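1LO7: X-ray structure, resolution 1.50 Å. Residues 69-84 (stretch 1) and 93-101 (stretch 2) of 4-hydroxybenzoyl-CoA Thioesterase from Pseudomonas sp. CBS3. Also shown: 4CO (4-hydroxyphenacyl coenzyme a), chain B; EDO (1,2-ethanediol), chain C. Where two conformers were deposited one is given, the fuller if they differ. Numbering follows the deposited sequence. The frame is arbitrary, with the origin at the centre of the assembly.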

# COMPACT_ATOMS: atom_id res chain seq x y z
N VAL A 69 5.79 -20.32 2.33
CA VAL A 69 6.63 -21.33 2.93
C VAL A 69 7.40 -21.00 4.19
O VAL A 69 7.49 -21.78 5.14
CB VAL A 69 7.48 -21.91 1.81
CG1 VAL A 69 8.25 -23.07 2.40
CG2 VAL A 69 6.58 -22.40 0.67
N CYS A 70 7.98 -19.79 4.19
CA CYS A 70 8.71 -19.31 5.35
C CYS A 70 8.59 -17.79 5.38
O CYS A 70 8.17 -17.17 4.42
CB CYS A 70 10.16 -19.79 5.48
SG CYS A 70 11.18 -19.00 4.26
N THR A 71 8.93 -17.21 6.50
CA THR A 71 8.80 -15.77 6.64
C THR A 71 9.96 -15.02 6.09
O THR A 71 11.01 -15.56 5.83
CB THR A 71 8.70 -15.42 8.13
OG1 THR A 71 9.93 -15.70 8.77
CG2 THR A 71 7.57 -16.18 8.82
N ALA A 72 9.74 -13.71 5.93
CA ALA A 72 10.80 -12.86 5.49
C ALA A 72 10.62 -11.54 6.24
O ALA A 72 9.50 -11.27 6.74
CB ALA A 72 10.90 -12.69 3.99
N SER A 73 11.67 -10.72 6.32
CA SER A 73 11.54 -9.43 7.04
C SER A 73 12.38 -8.35 6.39
O SER A 73 13.14 -8.61 5.47
CB SER A 73 11.96 -9.64 8.50
OG SER A 73 11.55 -8.52 9.30
N TYR A 74 12.28 -7.12 6.90
CA TYR A 74 13.03 -6.03 6.33
C TYR A 74 14.52 -6.29 6.30
O TYR A 74 15.10 -6.86 7.24
CB TYR A 74 12.65 -4.64 6.91
CG TYR A 74 12.98 -4.46 8.39
CD1 TYR A 74 12.02 -4.70 9.38
CD2 TYR A 74 14.23 -3.99 8.79
CE1 TYR A 74 12.30 -4.51 10.73
CE2 TYR A 74 14.52 -3.77 10.14
CZ TYR A 74 13.56 -4.03 11.11
OH TYR A 74 13.84 -3.82 12.42
N ASP A 75 15.12 -5.86 5.20
CA ASP A 75 16.54 -6.02 4.90
C ASP A 75 16.79 -7.32 4.16
O ASP A 75 17.83 -7.48 3.54
CB ASP A 75 17.53 -5.73 5.99
CG ASP A 75 17.50 -4.26 6.33
OD1 ASP A 75 17.43 -3.38 5.50
OD2 ASP A 75 17.43 -4.04 7.59
N ASP A 76 15.83 -8.23 4.20
CA ASP A 76 16.02 -9.44 3.43
C ASP A 76 15.89 -9.04 1.93
O ASP A 76 15.05 -8.23 1.54
CB ASP A 76 14.93 -10.54 3.68
CG ASP A 76 15.08 -11.20 5.03
OD1 ASP A 76 16.10 -11.06 5.68
OD2 ASP A 76 14.02 -11.85 5.44
N VAL A 77 16.74 -9.65 1.11
CA VAL A 77 16.69 -9.40 -0.30
C VAL A 77 16.07 -10.63 -0.95
O VAL A 77 16.64 -11.71 -0.88
CB VAL A 77 18.08 -9.12 -0.89
CG1 VAL A 77 18.01 -9.13 -2.41
CG2 VAL A 77 18.55 -7.76 -0.39
N LEU A 78 14.89 -10.45 -1.55
CA LEU A 78 14.23 -11.55 -2.19
C LEU A 78 14.63 -11.66 -3.65
O LEU A 78 14.89 -10.67 -4.33
CB LEU A 78 12.70 -11.38 -2.15
CG LEU A 78 12.09 -11.13 -0.77
CD1 LEU A 78 10.63 -10.77 -0.98
CD2 LEU A 78 12.13 -12.43 0.02
N THR A 79 14.63 -12.91 -4.14
CA THR A 79 14.90 -13.15 -5.52
C THR A 79 13.63 -13.76 -6.08
O THR A 79 13.14 -14.76 -5.54
CB THR A 79 16.10 -14.08 -5.73
OG1 THR A 79 17.26 -13.37 -5.38
CG2 THR A 79 16.17 -14.41 -7.20
N ILE A 80 13.08 -13.12 -7.11
CA ILE A 80 11.86 -13.63 -7.73
C ILE A 80 12.15 -14.20 -9.14
O ILE A 80 12.77 -13.51 -9.97
CB ILE A 80 10.79 -12.55 -7.80
CG1 ILE A 80 10.71 -11.85 -6.45
CG2 ILE A 80 9.46 -13.20 -8.24
CD1 ILE A 80 9.62 -10.78 -6.42
N GLU A 81 11.73 -15.44 -9.41
CA GLU A 81 11.92 -16.07 -10.72
C GLU A 81 10.54 -16.26 -11.32
O GLU A 81 9.66 -16.86 -10.71
CB GLU A 81 12.67 -17.39 -10.57
CG GLU A 81 13.01 -18.03 -11.90
CD GLU A 81 14.08 -19.07 -11.73
OE1 GLU A 81 14.75 -19.13 -10.72
OE2 GLU A 81 14.27 -19.83 -12.79
N THR A 82 10.35 -15.69 -12.51
CA THR A 82 9.07 -15.72 -13.19
C THR A 82 9.16 -16.34 -14.59
O THR A 82 10.07 -16.07 -15.36
CB THR A 82 8.58 -14.24 -13.36
OG1 THR A 82 8.44 -13.64 -12.08
CG2 THR A 82 7.23 -14.16 -14.09
N CYS A 83 8.18 -17.19 -14.89
CA CYS A 83 8.09 -17.82 -16.20
C CYS A 83 6.64 -18.06 -16.54
O CYS A 83 5.75 -17.96 -15.71
CB CYS A 83 8.88 -19.13 -16.31
SG CYS A 83 8.09 -20.46 -15.37
N ILE A 84 6.39 -18.35 -17.80
CA ILE A 84 5.08 -18.66 -18.24
C ILE A 84 5.08 -20.20 -18.24
O ILE A 84 5.87 -20.83 -18.93
CB ILE A 84 4.80 -18.16 -19.64
CG1 ILE A 84 4.93 -16.64 -19.66
CG2 ILE A 84 3.39 -18.65 -20.07
CD1 ILE A 84 3.69 -15.99 -19.05
N VAL A 93 -0.73 -19.03 -17.65
CA VAL A 93 -0.38 -19.29 -16.27
C VAL A 93 1.02 -18.78 -16.12
O VAL A 93 1.92 -19.20 -16.83
CB VAL A 93 -0.43 -20.81 -15.95
CG1 VAL A 93 0.01 -21.03 -14.49
CG2 VAL A 93 -1.82 -21.45 -16.17
N GLN A 94 1.17 -17.82 -15.19
CA GLN A 94 2.46 -17.23 -14.91
C GLN A 94 2.89 -17.67 -13.50
O GLN A 94 2.21 -17.41 -12.51
CB GLN A 94 2.41 -15.68 -15.01
CG GLN A 94 3.79 -15.02 -15.13
CD GLN A 94 3.66 -13.55 -15.53
OE1 GLN A 94 4.52 -12.99 -16.25
NE2 GLN A 94 2.59 -12.91 -15.10
N ARG A 95 4.02 -18.35 -13.44
CA ARG A 95 4.53 -18.84 -12.18
C ARG A 95 5.64 -17.96 -11.64
O ARG A 95 6.52 -17.50 -12.39
CB ARG A 95 5.06 -20.28 -12.34
CG ARG A 95 5.86 -20.73 -11.08
CD ARG A 95 6.07 -22.24 -11.03
NE ARG A 95 4.79 -22.92 -10.87
CZ ARG A 95 4.67 -24.24 -10.80
NH1 ARG A 95 5.73 -25.04 -10.89
NH2 ARG A 95 3.48 -24.75 -10.66
N HIS A 96 5.59 -17.72 -10.31
CA HIS A 96 6.59 -16.92 -9.65
C HIS A 96 7.15 -17.67 -8.44
O HIS A 96 6.37 -18.15 -7.61
CB HIS A 96 6.07 -15.59 -9.13
CG HIS A 96 5.27 -14.77 -10.08
ND1 HIS A 96 5.88 -13.90 -10.94
CD2 HIS A 96 3.93 -14.66 -10.21
CE1 HIS A 96 4.92 -13.29 -11.61
NE2 HIS A 96 3.73 -13.75 -11.21
N SER A 97 8.48 -17.80 -8.35
CA SER A 97 9.10 -18.46 -7.20
C SER A 97 9.92 -17.40 -6.48
O SER A 97 10.78 -16.74 -7.09
CB SER A 97 9.95 -19.62 -7.63
OG SER A 97 9.10 -20.50 -8.36
N VAL A 98 9.65 -17.22 -5.17
CA VAL A 98 10.34 -16.20 -4.35
C VAL A 98 11.25 -16.88 -3.33
O VAL A 98 10.82 -17.73 -2.54
CB VAL A 98 9.34 -15.31 -3.58
CG1 VAL A 98 10.08 -14.22 -2.80
CG2 VAL A 98 8.30 -14.71 -4.55
N SER A 99 12.51 -16.48 -3.36
CA SER A 99 13.44 -17.07 -2.43
C SER A 99 14.30 -16.02 -1.78
O SER A 99 14.38 -14.87 -2.21
CB SER A 99 14.35 -18.08 -3.11
OG SER A 99 15.12 -17.44 -4.11
N ARG A 100 14.98 -16.47 -0.76
CA ARG A 100 15.94 -15.61 -0.09
C ARG A 100 17.12 -16.44 0.31
O ARG A 100 17.03 -17.66 0.44
CB ARG A 100 15.47 -14.72 1.02
CG ARG A 100 14.77 -15.50 2.07
CD ARG A 100 15.77 -15.84 3.14
NE ARG A 100 15.40 -15.44 4.48
CZ ARG A 100 14.18 -15.33 4.98
NH1 ARG A 100 13.09 -15.56 4.28
NH2 ARG A 100 14.04 -14.97 6.26
N THR A 101 18.22 -15.76 0.48
CA THR A 101 19.40 -16.50 0.86
C THR A 101 19.82 -16.32 2.30
O THR A 101 19.82 -15.24 2.86
CB THR A 101 20.59 -16.19 -0.09
OG1 THR A 101 20.22 -16.46 -1.41
CG2 THR A 101 21.81 -17.02 0.25
N1A 4CO B . -1.28 -25.54 2.12
C2A 4CO B . -2.13 -26.04 3.07
N3A 4CO B . -1.92 -26.13 4.35
C4A 4CO B . -0.70 -25.66 4.70
C5A 4CO B . 0.26 -25.14 3.85
C6A 4CO B . -0.06 -25.08 2.49
N6A 4CO B . 0.76 -24.61 1.58
N7A 4CO B . 1.40 -24.77 4.56
C8A 4CO B . 1.12 -25.07 5.83
N9A 4CO B . -0.12 -25.63 5.97
C1D 4CO B . -0.74 -26.17 7.18
C2D 4CO B . -0.08 -27.47 7.62
O2D 4CO B . -0.54 -28.58 6.85
C3D 4CO B . -0.60 -27.55 9.04
O3D 4CO B . -1.99 -27.76 9.04
P3D 4CO B . -2.67 -28.87 9.94
O7A 4CO B . -2.56 -30.12 9.20
O8A 4CO B . -2.01 -28.94 11.24
O9A 4CO B . -4.16 -28.46 10.11
C4D 4CO B . -0.41 -26.09 9.45
O4D 4CO B . -0.41 -25.32 8.21
C5D 4CO B . 0.78 -25.77 10.30
O5D 4CO B . 1.95 -25.95 9.50
P1A 4CO B . 3.15 -26.78 10.11
O1A 4CO B . 4.06 -26.95 8.95
O2A 4CO B . 2.73 -28.04 10.67
O3A 4CO B . 3.80 -26.00 11.24
P2A 4CO B . 5.01 -24.95 11.25
O4A 4CO B . 5.03 -24.38 12.62
O5A 4CO B . 6.25 -25.68 11.00
O6A 4CO B . 4.95 -23.88 10.00
CBP 4CO B . 4.52 -21.63 9.57
CCP 4CO B . 3.90 -22.95 10.01
CDP 4CO B . 5.66 -21.21 10.50
CEP 4CO B . 3.44 -20.56 9.47
CAP 4CO B . 5.28 -21.78 8.24
OAP 4CO B . 4.41 -22.29 7.23
C9P 4CO B . 5.64 -20.42 7.65
O9P 4CO B . 6.42 -19.70 8.23
N8P 4CO B . 4.93 -20.01 6.46
C7P 4CO B . 5.18 -18.60 6.12
C6P 4CO B . 4.13 -17.67 6.75
C5P 4CO B . 4.23 -16.29 6.08
O5P 4CO B . 5.27 -15.65 6.04
N4P 4CO B . 2.97 -15.85 5.52
C3P 4CO B . 3.02 -14.61 4.76
C2P 4CO B . 3.14 -13.41 5.66
S1P 4CO B . 2.24 -13.55 7.21
O1B 4CO B . 0.38 -10.94 6.60
C1B 4CO B . 0.74 -11.41 7.66
C2B 4CO B . -0.23 -11.59 8.75
C3B 4CO B . 0.21 -12.13 9.98
C4B 4CO B . -0.69 -12.28 11.03
C5B 4CO B . -2.04 -11.89 10.85
O2B 4CO B . -2.96 -11.98 11.92
C6B 4CO B . -2.47 -11.38 9.60
C7B 4CO B . -1.56 -11.23 8.54
CB 4CO B . 2.15 -11.84 7.87
C1 EDO C . 5.90 -24.61 4.95
O1 EDO C . 6.81 -24.29 5.97
C2 EDO C . 4.63 -25.25 5.50
O2 EDO C . 4.48 -25.08 6.91
O HOH W 1 18.59 -13.02 0.31

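The loop that opens stretch 1 is read by one long side chain, Arg 100. Cys 70 points toward the partner and packs obliquely against the guanidinium. Thr 71 turns its own side chain away and offers its carbonyl instead: Arg 100 NH1 donates to Thr 71 O at 2.6 Å, at the guanidinium edge, near its plane, with a weak second bond from NH2. Ala 72 packs as Cys 70 does. Asp 76, at the end of a type II turn begun by Ser 73, lies over one guanidinium face. Its OD2 stands 3.2 Å from Arg 100 NH2, a salt bridge of charge alone, while the same oxygen accepts from Ser 73 N at 2.8 Å, tying turn to arginine.

From Val 77 an antiparallel ladder takes over, its faces alternating. Leu 78, on the buried side, sets CB 3.9 Å from Val 98 CG1. Thr 79 and Ser 99 exchange two backbone bonds on the more open face, where polar groups and long charged chains can reach outward. Ile 80, buried, packs on the same valine. Glu 81 pairs with Ser 97 as Thr 79 does with Ser 99. Thr 82 brings a hydroxyl into the interior, but OG1 is paired with His 96 ND1 at 2.8 Å, at the ring edge. Cys 83 repeats the open-face pairing with Arg 95. Ile 84 closes the buried row against Gln 94.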